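Phospho-furanose lactonase (PDB 3OVG) catalyses the zinc-dependent hydrolysis of D-xylono-1,4-lactone 5-phosphate and L-arabino-1,4-lactone 5-phosphate, and also opens carboxy 1,4-lactones. Local coordinates at residues E172-T177 with C183-H188; H201-G206 with D210-S215. All coordinates share one frame; numbering follows the deposited sequence.

Contacts 1 and 2 are consecutive places in the TIM barrel where a helix lies against the strand that follows it. Both are buried and lack a hydrogen bond from helix to strand; all touching residues of contact 1 are buried, whereas Ile203 in contact 2 is partly exposed. Contact 1 sets helix 165-181 against strand 185-190, which continues to a zinc ligand; contact 2 sets helix 195-205 against strand 212-215. The strands are parallel neighbours, joined by probable backbone hydrogen bonds such as Val187 N to Gln213 O, while the helices pack through Phe205 on Glu172 and Ala175. Contact 1 brings alkyl and sulfur groups over a helical backbone; contact 2 is apolar, methyl against methyl and methylene.

Contact 1: residues E172-T177 with C183-H188; sequences EVAART and CPILVH. With ZN (zinc ion), chain H.
With CG1 of Ile185 turned anti to its own carbonyl carbon (chi1 -67°) and the chain then extended to CD1 (chi2 172°), the side chain reaches from the strand to the helix backbone at Ala174 and Ala175. In the TIM barrel of the phosphotriesterase family, helix 165-181 packs on the outer side of the strand that follows it, 185-190. CD1 of Ile185 lies 3.9 Å from Ala174 O and 4.2 Å from Ala175 CA, while its other branch, CG2, meets Ala174 CB at 4.5 Å. Ala174 CB points toward the strand and is short, consistent with the close approach of Ile185 to the helix backbone. Nearer the turn, Cys183 SG approaches both Thr177 O and the methyl CG2 of Thr177, the latter at 4.2 Å. That methyl is anti to the backbone N of Thr177, which leaves OG1 beside the nitrogen and able to donate back to Val173 O. Val173 O thus accepts twice, from OG1 and from the amide N of Thr177, which arrive from opposite faces of the carbonyl plane. On the helix flank turned from the strand, Arg176 and Glu172 form a salt bridge. The strand runs on to the active site, where His188 and His216 bind the same zinc; there His188 ND1 meets the metal at 2.4 Å.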
ATOM      1  N   GLU A 172      25.932  21.784 -10.858  1.00 16.71           N
ATOM      2  CA  GLU A 172      27.311  22.242 -10.956  1.00 15.49           C
ATOM      3  C   GLU A 172      28.050  21.284 -11.899  1.00 15.85           C
ATOM      4  O   GLU A 172      28.837  21.693 -12.745  1.00 16.09           O
ATOM      5  CB  GLU A 172      28.001  22.289  -9.571  1.00 16.01           C
ATOM      6  CG  GLU A 172      29.500  22.593  -9.696  1.00 18.46           C
ATOM      7  CD  GLU A 172      30.191  22.884  -8.377  1.00 20.04           C
ATOM      8  OE1 GLU A 172      29.519  23.094  -7.361  1.00 14.94           O
ATOM      9  OE2 GLU A 172      31.430  22.891  -8.365  1.00 20.53           O
ATOM     10  N   VAL A 173      27.781  19.997 -11.761  1.00 15.58           N
ATOM     11  CA  VAL A 173      28.424  19.036 -12.639  1.00 15.00           C
ATOM     12  C   VAL A 173      28.035  19.342 -14.105  1.00 16.56           C
ATOM     13  O   VAL A 173      28.879  19.354 -15.002  1.00 17.77           O
ATOM     14  CB  VAL A 173      28.069  17.589 -12.247  1.00 15.03           C
ATOM     15  CG1 VAL A 173      28.381  16.635 -13.420  1.00 17.42           C
ATOM     16  CG2 VAL A 173      28.822  17.167 -10.962  1.00 13.90           C
ATOM     17  N   ALA A 174      26.765  19.648 -14.338  1.00 15.75           N
ATOM     18  CA  ALA A 174      26.309  19.932 -15.698  1.00 15.30           C
ATOM     19  C   ALA A 174      26.980  21.207 -16.230  1.00 14.61           C
ATOM     20  O   ALA A 174      27.479  21.243 -17.343  1.00 16.17           O
ATOM     21  CB  ALA A 174      24.815  20.092 -15.702  1.00 13.89           C
ATOM     22  N   ALA A 175      26.981  22.262 -15.427  1.00 16.37           N
ATOM     23  CA  ALA A 175      27.565  23.540 -15.850  1.00 18.24           C
ATOM     24  C   ALA A 175      29.050  23.369 -16.159  1.00 17.62           C
ATOM     25  O   ALA A 175      29.541  23.861 -17.176  1.00 17.12           O
ATOM     26  CB  ALA A 175      27.331  24.640 -14.784  1.00 15.74           C
ATOM     27  N   ARG A 176      29.758  22.644 -15.302  1.00 16.61           N
ATOM     28  CA  ARG A 176      31.211  22.484 -15.503  1.00 18.91           C
ATOM     29  C   ARG A 176      31.567  21.641 -16.752  1.00 17.15           C
ATOM     30  O   ARG A 176      32.500  21.943 -17.496  1.00 16.68           O
ATOM     31  CB  ARG A 176      31.859  21.922 -14.226  1.00 18.34           C
ATOM     32  CG  ARG A 176      31.901  22.968 -13.076  1.00 20.00           C
ATOM     33  CD  ARG A 176      32.276  22.391 -11.708  1.00 23.18           C
ATOM     34  NE  ARG A 176      33.645  21.883 -11.625  1.00 24.78           N
ATOM     35  CZ  ARG A 176      34.292  21.670 -10.475  1.00 28.31           C
ATOM     36  NH1 ARG A 176      33.697  21.943  -9.317  1.00 25.20           N
ATOM     37  NH2 ARG A 176      35.542  21.199 -10.475  1.00 28.05           N
ATOM     38  N   THR A 177      30.812  20.580 -16.968  1.00 18.08           N
ATOM     39  CA  THR A 177      30.981  19.726 -18.149  1.00 16.84           C
ATOM     40  C   THR A 177      30.647  20.514 -19.402  1.00 17.77           C
ATOM     41  O   THR A 177      31.325  20.399 -20.438  1.00 18.73           O
ATOM     42  CB  THR A 177      30.056  18.498 -18.044  1.00 15.58           C
ATOM     43  OG1 THR A 177      30.377  17.797 -16.843  1.00 16.55           O
ATOM     44  CG2 THR A 177      30.241  17.522 -19.225  1.00 15.08           C
ATOM     45  N   CYS A 183      29.295  21.320 -24.476  1.00 18.03           N
ATOM     46  CA  CYS A 183      28.032  20.592 -24.730  1.00 16.57           C
ATOM     47  C   CYS A 183      26.748  21.291 -24.218  1.00 16.24           C
ATOM     48  O   CYS A 183      26.784  22.068 -23.258  1.00 18.99           O
ATOM     49  CB  CYS A 183      28.101  19.168 -24.174  1.00 17.24           C
ATOM     50  SG  CYS A 183      27.973  19.048 -22.367  1.00 16.48           S
ATOM     51  N   PRO A 184      25.601  21.006 -24.855  1.00 16.82           N
ATOM     52  CA  PRO A 184      24.324  21.497 -24.334  1.00 13.71           C
ATOM     53  C   PRO A 184      23.935  20.830 -23.012  1.00 15.60           C
ATOM     54  O   PRO A 184      24.555  19.838 -22.577  1.00 14.41           O
ATOM     55  CB  PRO A 184      23.305  21.136 -25.426  1.00 17.13           C
ATOM     56  CG  PRO A 184      24.019  20.333 -26.456  1.00 15.91           C
ATOM     57  CD  PRO A 184      25.468  20.218 -26.095  1.00 15.70           C
ATOM     58  N   ILE A 185      22.922  21.413 -22.376  1.00 15.40           N
ATOM     59  CA  ILE A 185      22.430  21.010 -21.069  1.00 14.03           C
ATOM     60  C   ILE A 185      20.925  20.913 -21.225  1.00 14.74           C
ATOM     61  O   ILE A 185      20.313  21.790 -21.851  1.00 16.81           O
ATOM     62  CB  ILE A 185      22.760  22.111 -20.006  1.00 13.37           C
ATOM     63  CG1 ILE A 185      24.279  22.229 -19.770  1.00 14.44           C
ATOM     64  CG2 ILE A 185      22.031  21.879 -18.711  1.00 11.74           C
ATOM     65  CD1 ILE A 185      24.668  23.398 -18.907  1.00 14.04           C
ATOM     66  N   LEU A 186      20.319  19.852 -20.706  1.00 14.83           N
ATOM     67  CA  LEU A 186      18.870  19.884 -20.492  1.00 15.55           C
ATOM     68  C   LEU A 186      18.527  19.489 -19.051  1.00 15.87           C
ATOM     69  O   LEU A 186      19.021  18.469 -18.532  1.00 16.35           O
ATOM     70  CB  LEU A 186      18.125  19.009 -21.503  1.00 15.90           C
ATOM     71  CG  LEU A 186      16.578  18.961 -21.364  1.00 16.76           C
ATOM     72  CD1 LEU A 186      15.842  18.840 -22.721  1.00 16.53           C
ATOM     73  CD2 LEU A 186      16.130  17.827 -20.427  1.00 15.71           C
ATOM     74  N   VAL A 187      17.711  20.298 -18.396  1.00 15.18           N
ATOM     75  CA  VAL A 187      17.285  20.013 -17.017  1.00 14.52           C
ATOM     76  C   VAL A 187      15.804  19.608 -16.882  1.00 16.57           C
ATOM     77  O   VAL A 187      14.922  20.306 -17.386  1.00 16.23           O
ATOM     78  CB  VAL A 187      17.595  21.177 -16.072  1.00 15.21           C
ATOM     79  CG1 VAL A 187      17.337  20.759 -14.591  1.00 14.89           C
ATOM     80  CG2 VAL A 187      19.079  21.604 -16.223  1.00 14.35           C
ATOM     81  N   HIS A 188      15.553  18.458 -16.230  1.00 16.52           N
ATOM     82  CA  HIS A 188      14.209  18.002 -15.837  1.00 16.40           C
ATOM     83  C   HIS A 188      13.766  18.795 -14.614  1.00 16.88           C
ATOM     84  O   HIS A 188      14.434  18.740 -13.581  1.00 18.48           O
ATOM     85  CB  HIS A 188      14.230  16.480 -15.499  1.00 18.58           C
ATOM     86  CG  HIS A 188      13.190  16.046 -14.495  1.00 20.92           C
ATOM     87  ND1 HIS A 188      12.129  15.218 -14.818  1.00 23.10           N
ATOM     88  CD2 HIS A 188      13.047  16.322 -13.172  1.00 20.81           C
ATOM     89  CE1 HIS A 188      11.379  15.011 -13.750  1.00 21.58           C
ATOM     90  NE2 HIS A 188      11.921  15.662 -12.732  1.00 21.69           N
TER
HETATM   91 ZN    ZN H 363      11.911  14.177 -17.005  1.00 46.74          ZN
HETATM   92  O   HOH W   1      10.315  12.844 -18.358  1.00 25.33           O

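Contact 2: residues H201-G206 with D210-S215; sequences HLIGFG and DKIQIS
Leu202 and Ile212 carry most of this contact, with CD1 of the isoleucine pressed against CB of the leucine at 3.6 Å. The end of the leucine reaches back over its partner: Leu202 CD1 is 3.8 Å from Ile212 CD1 and 3.9 Å from Ile212 CG2, so one methyl touches both branches of the isoleucine. The two side chains are inclined to each other rather than aligned. Ile203 adds a lighter touch at the margin, its CG1 standing 4.2 Å from Ile212 CD1 and its side chain crossing that of Ile212 at about a right angle. Ile212 can meet both neighbours because its CG1 is anti to the carbonyl carbon (chi1 -55°) and CD1 continues the extended chain toward the helix.

Around this apolar centre, Leu202 also packs on Val187 and Leu171, and Ile212 on Val235. The contact joins the helix and the second strand of the beta-alpha-beta unit formed by strand 185-190, helix 195-205 and strand 212-215, a repeating step of the TIM barrel. Backbone bonds to strands on either side hold strand 212-215 in the barrel wall. Helix 195-205 ends in a Schellman motif, with Gly206 at positive phi (112°) and its N bonded to Ile203 O at 2.9 Å, which turns the chain toward the next strand. Farther along that strand, Ser215 OG is hydrogen-bonded to the zinc ligand His26. With no hydrogen bond from helix to strand, the contact here rests on van der Waals packing of the Leu202, Ile203 and Ile212 side chains.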
ATOM      1  N   HIS A 201      21.091  29.261 -11.431  1.00 16.25           N
ATOM      2  CA  HIS A 201      22.221  28.551 -10.866  1.00 16.65           C
ATOM      3  C   HIS A 201      23.198  28.192 -11.963  1.00 16.29           C
ATOM      4  O   HIS A 201      24.376  28.470 -11.839  1.00 20.97           O
ATOM      5  CB  HIS A 201      21.789  27.318 -10.044  1.00 15.62           C
ATOM      6  CG  HIS A 201      20.976  27.668  -8.847  1.00 16.47           C
ATOM      7  ND1 HIS A 201      20.025  26.825  -8.310  1.00 18.72           N
ATOM      8  CD2 HIS A 201      20.964  28.788  -8.087  1.00 16.64           C
ATOM      9  CE1 HIS A 201      19.460  27.414  -7.273  1.00 16.32           C
ATOM     10  NE2 HIS A 201      20.012  28.605  -7.119  1.00 17.81           N
ATOM     11  N   LEU A 202      22.716  27.587 -13.036  1.00 15.34           N
ATOM     12  CA  LEU A 202      23.599  27.132 -14.104  1.00 15.02           C
ATOM     13  C   LEU A 202      24.408  28.298 -14.624  1.00 17.00           C
ATOM     14  O   LEU A 202      25.608  28.181 -14.824  1.00 17.98           O
ATOM     15  CB  LEU A 202      22.794  26.492 -15.252  1.00 13.93           C
ATOM     16  CG  LEU A 202      22.231  25.125 -14.913  1.00 16.14           C
ATOM     17  CD1 LEU A 202      21.324  24.733 -16.054  1.00 15.65           C
ATOM     18  CD2 LEU A 202      23.362  24.112 -14.734  1.00 14.70           C
ATOM     19  N   ILE A 203      23.724  29.412 -14.858  1.00 18.23           N
ATOM     20  CA  ILE A 203      24.349  30.614 -15.345  1.00 17.93           C
ATOM     21  C   ILE A 203      25.287  31.161 -14.300  1.00 18.97           C
ATOM     22  O   ILE A 203      26.346  31.650 -14.623  1.00 20.71           O
ATOM     23  CB  ILE A 203      23.284  31.674 -15.687  1.00 17.92           C
ATOM     24  CG1 ILE A 203      22.490  31.239 -16.929  1.00 16.93           C
ATOM     25  CG2 ILE A 203      23.952  33.026 -15.859  1.00 21.38           C
ATOM     26  CD1 ILE A 203      21.137  32.040 -17.150  1.00 17.66           C
ATOM     27  N   GLY A 204      24.912  31.040 -13.032  1.00 19.87           N
ATOM     28  CA  GLY A 204      25.801  31.432 -11.953  1.00 19.48           C
ATOM     29  C   GLY A 204      27.105  30.634 -11.911  1.00 21.72           C
ATOM     30  O   GLY A 204      28.145  31.155 -11.491  1.00 24.03           O
ATOM     31  N   PHE A 205      27.062  29.365 -12.303  1.00 18.85           N
ATOM     32  CA  PHE A 205      28.288  28.585 -12.371  1.00 20.91           C
ATOM     33  C   PHE A 205      29.136  28.995 -13.575  1.00 20.28           C
ATOM     34  O   PHE A 205      30.302  28.629 -13.659  1.00 20.34           O
ATOM     35  CB  PHE A 205      28.008  27.091 -12.446  1.00 19.08           C
ATOM     36  CG  PHE A 205      27.609  26.491 -11.152  1.00 17.62           C
ATOM     37  CD1 PHE A 205      28.521  26.405 -10.110  1.00 16.88           C
ATOM     38  CD2 PHE A 205      26.321  26.016 -10.972  1.00 17.70           C
ATOM     39  CE1 PHE A 205      28.157  25.823  -8.895  1.00 20.90           C
ATOM     40  CE2 PHE A 205      25.933  25.443  -9.770  1.00 17.62           C
ATOM     41  CZ  PHE A 205      26.849  25.347  -8.717  1.00 18.57           C
ATOM     42  N   GLY A 206      28.538  29.726 -14.512  1.00 20.48           N
ATOM     43  CA  GLY A 206      29.258  30.132 -15.702  1.00 21.26           C
ATOM     44  C   GLY A 206      28.740  29.466 -16.973  1.00 21.49           C
ATOM     45  O   GLY A 206      29.301  29.657 -18.041  1.00 22.05           O
ATOM     46  N   ASP A 210      22.674  30.103 -23.615  1.00 20.09           N
ATOM     47  CA  ASP A 210      22.334  29.640 -24.955  1.00 23.77           C
ATOM     48  C   ASP A 210      22.375  28.135 -25.149  1.00 21.11           C
ATOM     49  O   ASP A 210      21.886  27.631 -26.173  1.00 23.35           O
ATOM     50  CB  ASP A 210      23.247  30.275 -26.002  1.00 23.30           C
ATOM     51  CG  ASP A 210      22.488  31.153 -26.943  1.00 32.17           C
ATOM     52  OD1 ASP A 210      22.091  32.262 -26.497  1.00 32.01           O
ATOM     53  OD2 ASP A 210      22.265  30.717 -28.115  1.00 31.54           O
ATOM     54  N   LYS A 211      22.989  27.440 -24.203  1.00 19.48           N
ATOM     55  CA  LYS A 211      23.162  25.976 -24.251  1.00 19.61           C
ATOM     56  C   LYS A 211      22.154  25.225 -23.360  1.00 18.31           C
ATOM     57  O   LYS A 211      22.189  23.973 -23.261  1.00 16.63           O
ATOM     58  CB  LYS A 211      24.563  25.593 -23.783  1.00 18.36           C
ATOM     59  CG  LYS A 211      25.716  26.057 -24.646  1.00 19.72           C
ATOM     60  CD  LYS A 211      25.694  25.414 -26.043  1.00 22.36           C
ATOM     61  CE  LYS A 211      24.896  26.273 -27.049  1.00 22.73           C
ATOM     62  NZ  LYS A 211      25.357  26.039 -28.438  1.00 26.34           N
ATOM     63  N   ILE A 212      21.257  25.979 -22.730  1.00 16.12           N
ATOM     64  CA  ILE A 212      20.413  25.434 -21.675  1.00 17.30           C
ATOM     65  C   ILE A 212      18.973  25.261 -22.106  1.00 16.71           C
ATOM     66  O   ILE A 212      18.296  26.232 -22.472  1.00 16.78           O
ATOM     67  CB  ILE A 212      20.401  26.356 -20.420  1.00 17.31           C
ATOM     68  CG1 ILE A 212      21.828  26.624 -19.908  1.00 15.66           C
ATOM     69  CG2 ILE A 212      19.399  25.820 -19.327  1.00 15.52           C
ATOM     70  CD1 ILE A 212      21.854  27.454 -18.614  1.00 15.97           C
ATOM     71  N   GLN A 213      18.499  24.025 -22.023  1.00 15.15           N
ATOM     72  CA  GLN A 213      17.061  23.770 -22.059  1.00 14.81           C
ATOM     73  C   GLN A 213      16.517  23.341 -20.696  1.00 14.84           C
ATOM     74  O   GLN A 213      17.178  22.580 -19.932  1.00 12.71           O
ATOM     75  CB  GLN A 213      16.749  22.662 -23.050  1.00 15.78           C
ATOM     76  CG  GLN A 213      16.815  23.075 -24.510  1.00 17.24           C
ATOM     77  CD  GLN A 213      16.652  21.877 -25.416  1.00 18.41           C
ATOM     78  OE1 GLN A 213      17.619  21.138 -25.651  1.00 17.11           O
ATOM     79  NE2 GLN A 213      15.430  21.672 -25.939  1.00 12.39           N
ATOM     80  N   ILE A 214      15.308  23.815 -20.394  1.00 13.19           N
ATOM     81  CA  ILE A 214      14.624  23.384 -19.195  1.00 16.27           C
ATOM     82  C   ILE A 214      13.312  22.678 -19.546  1.00 16.00           C
ATOM     83  O   ILE A 214      12.428  23.272 -20.162  1.00 16.64           O
ATOM     84  CB  ILE A 214      14.373  24.540 -18.212  1.00 16.65           C
ATOM     85  CG1 ILE A 214      15.697  25.205 -17.817  1.00 18.88           C
ATOM     86  CG2 ILE A 214      13.683  23.996 -16.945  1.00 16.63           C
ATOM     87  CD1 ILE A 214      15.531  26.234 -16.711  1.00 16.78           C
ATOM     88  N   SER A 215      13.182  21.416 -19.139  1.00 15.57           N
ATOM     89  CA  SER A 215      12.032  20.590 -19.546  1.00 17.66           C
ATOM     90  C   SER A 215      10.888  20.629 -18.527  1.00 17.26           C
ATOM     91  O   SER A 215      11.108  20.955 -17.351  1.00 18.66           O
ATOM     92  CB  SER A 215      12.475  19.125 -19.757  1.00 17.81           C
ATOM     93  OG  SER A 215      12.708  18.845 -21.128  1.00 19.73           O
TER